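Local coordinates for chlorite dismutase (Nitrobacter winogradskyi, PDB 3QPI), which catalyses the heme-dependent breakdown of chlorite into chloride and molecular oxygen, at residues R84-P89 with T153-L158. Numbering follows the deposited sequence.
Sequences RAALIP and TMFEDL. With HEM (protoporphyrin IX containing Fe), chain C.
Phe155 drives the far end of its ring against the methyl of Ala86, with CE2 at 3.4 Å from Ala86 CB and CZ scarcely farther off. The phenyl group bridges most of the space between helix and strand, whose nearest CA atoms, those of Ala86 and Phe155, are still 9.1 Å apart. Its reach comes from chi1 of -180°, which sets CG anti to the backbone N and extends the ring out from the helix. Ile88, two residues farther along the strand, meets it from the opposite direction: Ile88 CD1 lies 4.1 Å from Phe155 CZ, oblique to the ring, and 3.7 Å from the heme vinyl carbon CBC. In the dimeric alpha-beta barrel fold of this family, helix 152-163 packs over the antiparallel sheet, here on strand 84-92, beside the heme. The heme methyl CMC also approaches the ring, 4.1 Å from Phe155 CE1, while Tyr147 stacks on Phe155 and Phe145 meets it at about 45°. At the ring's edge, in its plane, sits Glu156 OE2, which is salt-bridged to Arg178. Without the Phe155 ring, as with an alanine here, Ala86 CB, Ile88 CD1 and the heme methyl would probably lose their shared neighbour, opening a gap between helix and sheet. One turn on, Leu158 CD2 touches the other vinyl group, 3.4 Å from heme CBB.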
ATOM      1  N   ARG A  84       0.042   7.320  12.862  1.00 29.54           N
ATOM      2  CA  ARG A  84       1.110   6.476  12.349  1.00 30.23           C
ATOM      3  C   ARG A  84       0.663   6.052  10.980  1.00 29.58           C
ATOM      4  O   ARG A  84      -0.542   5.987  10.705  1.00 26.70           O
ATOM      5  CB  ARG A  84       1.351   5.241  13.250  1.00 27.71           C
ATOM      6  CG  ARG A  84       1.936   5.565  14.659  1.00 30.22           C
ATOM      7  CD  ARG A  84       3.369   6.105  14.592  1.00 28.50           C
ATOM      8  NE  ARG A  84       3.869   6.551  15.898  1.00 33.38           N
ATOM      9  CZ  ARG A  84       3.687   7.773  16.413  1.00 36.84           C
ATOM     10  NH1 ARG A  84       3.001   8.712  15.750  1.00 33.14           N
ATOM     11  NH2 ARG A  84       4.207   8.073  17.596  1.00 35.36           N
ATOM     12  N   ALA A  85       1.623   5.778  10.112  1.00 24.84           N
ATOM     13  CA  ALA A  85       1.286   5.395   8.757  1.00 25.93           C
ATOM     14  C   ALA A  85       2.384   4.537   8.149  1.00 27.61           C
ATOM     15  O   ALA A  85       3.513   4.457   8.685  1.00 25.54           O
ATOM     16  CB  ALA A  85       1.043   6.659   7.911  1.00 23.08           C
ATOM     17  N   ALA A  86       2.044   3.890   7.037  1.00 25.27           N
ATOM     18  CA  ALA A  86       2.998   3.109   6.271  1.00 23.56           C
ATOM     19  C   ALA A  86       2.803   3.359   4.784  1.00 24.64           C
ATOM     20  O   ALA A  86       1.682   3.488   4.285  1.00 23.68           O
ATOM     21  CB  ALA A  86       2.854   1.606   6.572  1.00 25.62           C
ATOM     22  N   LEU A  87       3.922   3.420   4.087  1.00 23.28           N
ATOM     23  CA  LEU A  87       3.934   3.482   2.647  1.00 25.57           C
ATOM     24  C   LEU A  87       4.695   2.245   2.164  1.00 27.48           C
ATOM     25  O   LEU A  87       5.873   2.069   2.501  1.00 24.34           O
ATOM     26  CB  LEU A  87       4.627   4.768   2.193  1.00 25.56           C
ATOM     27  CG  LEU A  87       4.846   4.925   0.673  1.00 27.60           C
ATOM     28  CD1 LEU A  87       3.533   4.959  -0.087  1.00 26.05           C
ATOM     29  CD2 LEU A  87       5.631   6.177   0.413  1.00 25.59           C
ATOM     30  N   ILE A  88       4.024   1.378   1.407  1.00 24.17           N
ATOM     31  CA  ILE A  88       4.655   0.165   0.892  1.00 24.52           C
ATOM     32  C   ILE A  88       4.537   0.095  -0.641  1.00 26.19           C
ATOM     33  O   ILE A  88       3.497  -0.306  -1.184  1.00 22.58           O
ATOM     34  CB  ILE A  88       4.071  -1.096   1.551  1.00 25.89           C
ATOM     35  CG1 ILE A  88       4.211  -1.024   3.085  1.00 23.66           C
ATOM     36  CG2 ILE A  88       4.765  -2.370   1.020  1.00 24.81           C
ATOM     37  CD1 ILE A  88       3.440  -2.121   3.815  1.00 23.50           C
ATOM     38  N   PRO A  89       5.607   0.515  -1.338  1.00 25.08           N
ATOM     39  CA  PRO A  89       5.704   0.418  -2.800  1.00 27.08           C
ATOM     40  C   PRO A  89       5.914  -1.030  -3.205  1.00 28.21           C
ATOM     41  O   PRO A  89       6.710  -1.728  -2.557  1.00 27.99           O
ATOM     42  CB  PRO A  89       6.942   1.254  -3.142  1.00 28.40           C
ATOM     43  CG  PRO A  89       7.265   2.031  -1.854  1.00 30.45           C
ATOM     44  CD  PRO A  89       6.787   1.171  -0.753  1.00 27.49           C
ATOM     45  N   THR A 153       1.079  -2.968  15.902  1.00 30.64           N
ATOM     46  CA  THR A 153       1.461  -4.383  15.915  1.00 33.41           C
ATOM     47  C   THR A 153       0.470  -5.194  15.094  1.00 29.62           C
ATOM     48  O   THR A 153       0.874  -6.127  14.392  1.00 28.99           O
ATOM     49  CB  THR A 153       1.645  -5.001  17.343  1.00 30.39           C
ATOM     50  OG1 THR A 153       0.391  -5.085  18.027  1.00 32.96           O
ATOM     51  CG2 THR A 153       2.630  -4.191  18.155  1.00 29.76           C
ATOM     52  N   MET A 154      -0.811  -4.843  15.187  1.00 36.07           N
ATOM     53  CA  MET A 154      -1.818  -5.406  14.295  1.00 40.06           C
ATOM     54  C   MET A 154      -1.441  -5.139  12.841  1.00 39.47           C
ATOM     55  O   MET A 154      -1.572  -6.013  11.996  1.00 37.71           O
ATOM     56  CB  MET A 154      -3.179  -4.770  14.528  1.00 42.67           C
ATOM     57  CG  MET A 154      -3.850  -5.133  15.815  1.00 46.36           C
ATOM     58  SD  MET A 154      -5.376  -4.178  15.978  1.00 54.91           S
ATOM     59  CE  MET A 154      -6.027  -4.305  14.305  1.00 49.51           C
ATOM     60  N   PHE A 155      -0.995  -3.920  12.542  1.00 31.60           N
ATOM     61  CA  PHE A 155      -0.600  -3.622  11.170  1.00 29.71           C
ATOM     62  C   PHE A 155       0.571  -4.503  10.714  1.00 29.19           C
ATOM     63  O   PHE A 155       0.514  -5.088   9.631  1.00 29.97           O
ATOM     64  CB  PHE A 155      -0.279  -2.129  10.936  1.00 27.65           C
ATOM     65  CG  PHE A 155       0.128  -1.836   9.510  1.00 29.06           C
ATOM     66  CD1 PHE A 155      -0.824  -1.834   8.494  1.00 26.75           C
ATOM     67  CD2 PHE A 155       1.465  -1.628   9.179  1.00 23.95           C
ATOM     68  CE1 PHE A 155      -0.457  -1.612   7.187  1.00 24.89           C
ATOM     69  CE2 PHE A 155       1.834  -1.405   7.893  1.00 24.20           C
ATOM     70  CZ  PHE A 155       0.874  -1.393   6.877  1.00 23.19           C
ATOM     71  N   GLU A 156       1.624  -4.634  11.513  1.00 26.27           N
ATOM     72  CA  GLU A 156       2.736  -5.445  11.040  1.00 32.09           C
ATOM     73  C   GLU A 156       2.312  -6.913  10.912  1.00 31.68           C
ATOM     74  O   GLU A 156       2.868  -7.654  10.108  1.00 30.06           O
ATOM     75  CB  GLU A 156       3.961  -5.319  11.940  1.00 31.94           C
ATOM     76  CG  GLU A 156       4.456  -3.901  12.113  1.00 30.23           C
ATOM     77  CD  GLU A 156       4.779  -3.224  10.799  1.00 32.57           C
ATOM     78  OE1 GLU A 156       4.907  -3.927   9.772  1.00 29.59           O
ATOM     79  OE2 GLU A 156       4.896  -1.975  10.783  1.00 32.01           O
ATOM     80  N   ASP A 157       1.310  -7.307  11.691  1.00 39.30           N
ATOM     81  CA  ASP A 157       0.765  -8.665  11.652  1.00 41.60           C
ATOM     82  C   ASP A 157      -0.000  -8.917  10.347  1.00 39.92           C
ATOM     83  O   ASP A 157       0.209  -9.920   9.659  1.00 38.48           O
ATOM     84  CB  ASP A 157      -0.171  -8.879  12.847  1.00 42.85           C
ATOM     85  CG  ASP A 157      -0.740 -10.275  12.893  1.00 48.90           C
ATOM     86  OD1 ASP A 157       0.055 -11.246  12.929  1.00 52.47           O
ATOM     87  OD2 ASP A 157      -1.985 -10.409  12.883  1.00 50.51           O
ATOM     88  N   LEU A 158      -0.894  -7.996  10.011  1.00 36.54           N
ATOM     89  CA  LEU A 158      -1.570  -8.045   8.718  1.00 36.21           C
ATOM     90  C   LEU A 158      -0.552  -8.148   7.575  1.00 31.03           C
ATOM     91  O   LEU A 158      -0.667  -8.988   6.697  1.00 29.62           O
ATOM     92  CB  LEU A 158      -2.438  -6.808   8.532  1.00 34.56           C
ATOM     93  CG  LEU A 158      -2.926  -6.626   7.095  1.00 35.39           C
ATOM     94  CD1 LEU A 158      -3.748  -7.840   6.669  1.00 34.08           C
ATOM     95  CD2 LEU A 158      -3.724  -5.342   6.997  1.00 36.04           C
TER
HETATM   96  CHA HEM C1001      -5.597  -4.340  -3.538  1.00 18.80           C
HETATM   97  CHB HEM C1001      -8.191  -4.525   0.480  1.00 24.82           C
HETATM   98  CHC HEM C1001      -4.116  -4.283   3.123  1.00 20.79           C
HETATM   99  CHD HEM C1001      -1.592  -4.397  -0.873  1.00 17.06           C
HETATM  100  C1A HEM C1001      -6.602  -4.392  -2.634  1.00  6.83           C
HETATM  101  C2A HEM C1001      -7.997  -4.427  -3.046  1.00 12.52           C
HETATM  102  C3A HEM C1001      -8.767  -4.466  -1.940  1.00  4.80           C
HETATM  103  C4A HEM C1001      -7.842  -4.469  -0.810  1.00 19.25           C
HETATM  104  CMA HEM C1001     -10.338  -4.535  -1.905  1.00 28.10           C
HETATM  105  CAA HEM C1001      -8.396  -4.457  -4.530  1.00 17.10           C
HETATM  106  CBA HEM C1001      -8.762  -3.099  -5.109  1.00 30.24           C
HETATM  107  CGA HEM C1001      -9.306  -3.373  -6.497  1.00 33.27           C
HETATM  108  O1A HEM C1001      -8.592  -2.997  -7.445  1.00 27.72           O
HETATM  109  O2A HEM C1001     -10.412  -3.980  -6.664  1.00 26.85           O
HETATM  110  C1B HEM C1001      -7.275  -4.455   1.473  1.00 20.73           C
HETATM  111  C2B HEM C1001      -7.670  -4.303   2.852  1.00 16.78           C
HETATM  112  C3B HEM C1001      -6.558  -4.194   3.564  1.00 21.82           C
HETATM  113  C4B HEM C1001      -5.418  -4.308   2.674  1.00 11.90           C
HETATM  114  CMB HEM C1001      -9.105  -4.215   3.431  1.00 20.67           C
HETATM  115  CAB HEM C1001      -6.552  -4.023   5.100  1.00 28.91           C
HETATM  116  CBB HEM C1001      -5.838  -3.037   5.646  1.00 26.00           C
HETATM  117  C1C HEM C1001      -3.057  -4.320   2.300  1.00  7.42           C
HETATM  118  C2C HEM C1001      -1.637  -4.269   2.650  1.00 15.42           C
HETATM  119  C3C HEM C1001      -0.961  -4.266   1.502  1.00 11.41           C
HETATM  120  C4C HEM C1001      -1.935  -4.358   0.430  1.00 18.72           C
HETATM  121  CMC HEM C1001      -1.084  -4.148   4.090  1.00 11.66           C
HETATM  122  CAC HEM C1001       0.553  -4.247   1.234  1.00 26.62           C
HETATM  123  CBC HEM C1001       1.392  -4.745   2.154  1.00 30.78           C
HETATM  124  C1D HEM C1001      -2.392  -4.347  -1.944  1.00 17.59           C
HETATM  125  C2D HEM C1001      -1.901  -4.338  -3.301  1.00  9.98           C
HETATM  126  C3D HEM C1001      -3.184  -4.312  -4.120  1.00 16.64           C
HETATM  127  C4D HEM C1001      -4.272  -4.336  -3.173  1.00  6.11           C
HETATM  128  CMD HEM C1001      -0.441  -4.338  -3.861  1.00 22.39           C
HETATM  129  CAD HEM C1001      -3.311  -4.300  -5.649  1.00 17.08           C
HETATM  130  CBD HEM C1001      -3.473  -5.769  -6.071  1.00 22.89           C
HETATM  131  CGD HEM C1001      -3.428  -5.859  -7.581  1.00 28.50           C
HETATM  132  O1D HEM C1001      -4.215  -5.138  -8.235  1.00 27.19           O
HETATM  133  O2D HEM C1001      -2.609  -6.649  -8.129  1.00 28.47           O
HETATM  134  NA  HEM C1001      -6.505  -4.399  -1.231  1.00 10.34           N
HETATM  135  NB  HEM C1001      -5.885  -4.458   1.370  1.00 16.16           N
HETATM  136  NC  HEM C1001      -3.203  -4.383   0.943  1.00 18.53           N
HETATM  137  ND  HEM C1001      -3.797  -4.361  -1.895  1.00 13.16           N
HETATM  138 FE   HEM C1001      -4.704  -4.567  -0.234  1.00 23.80          FE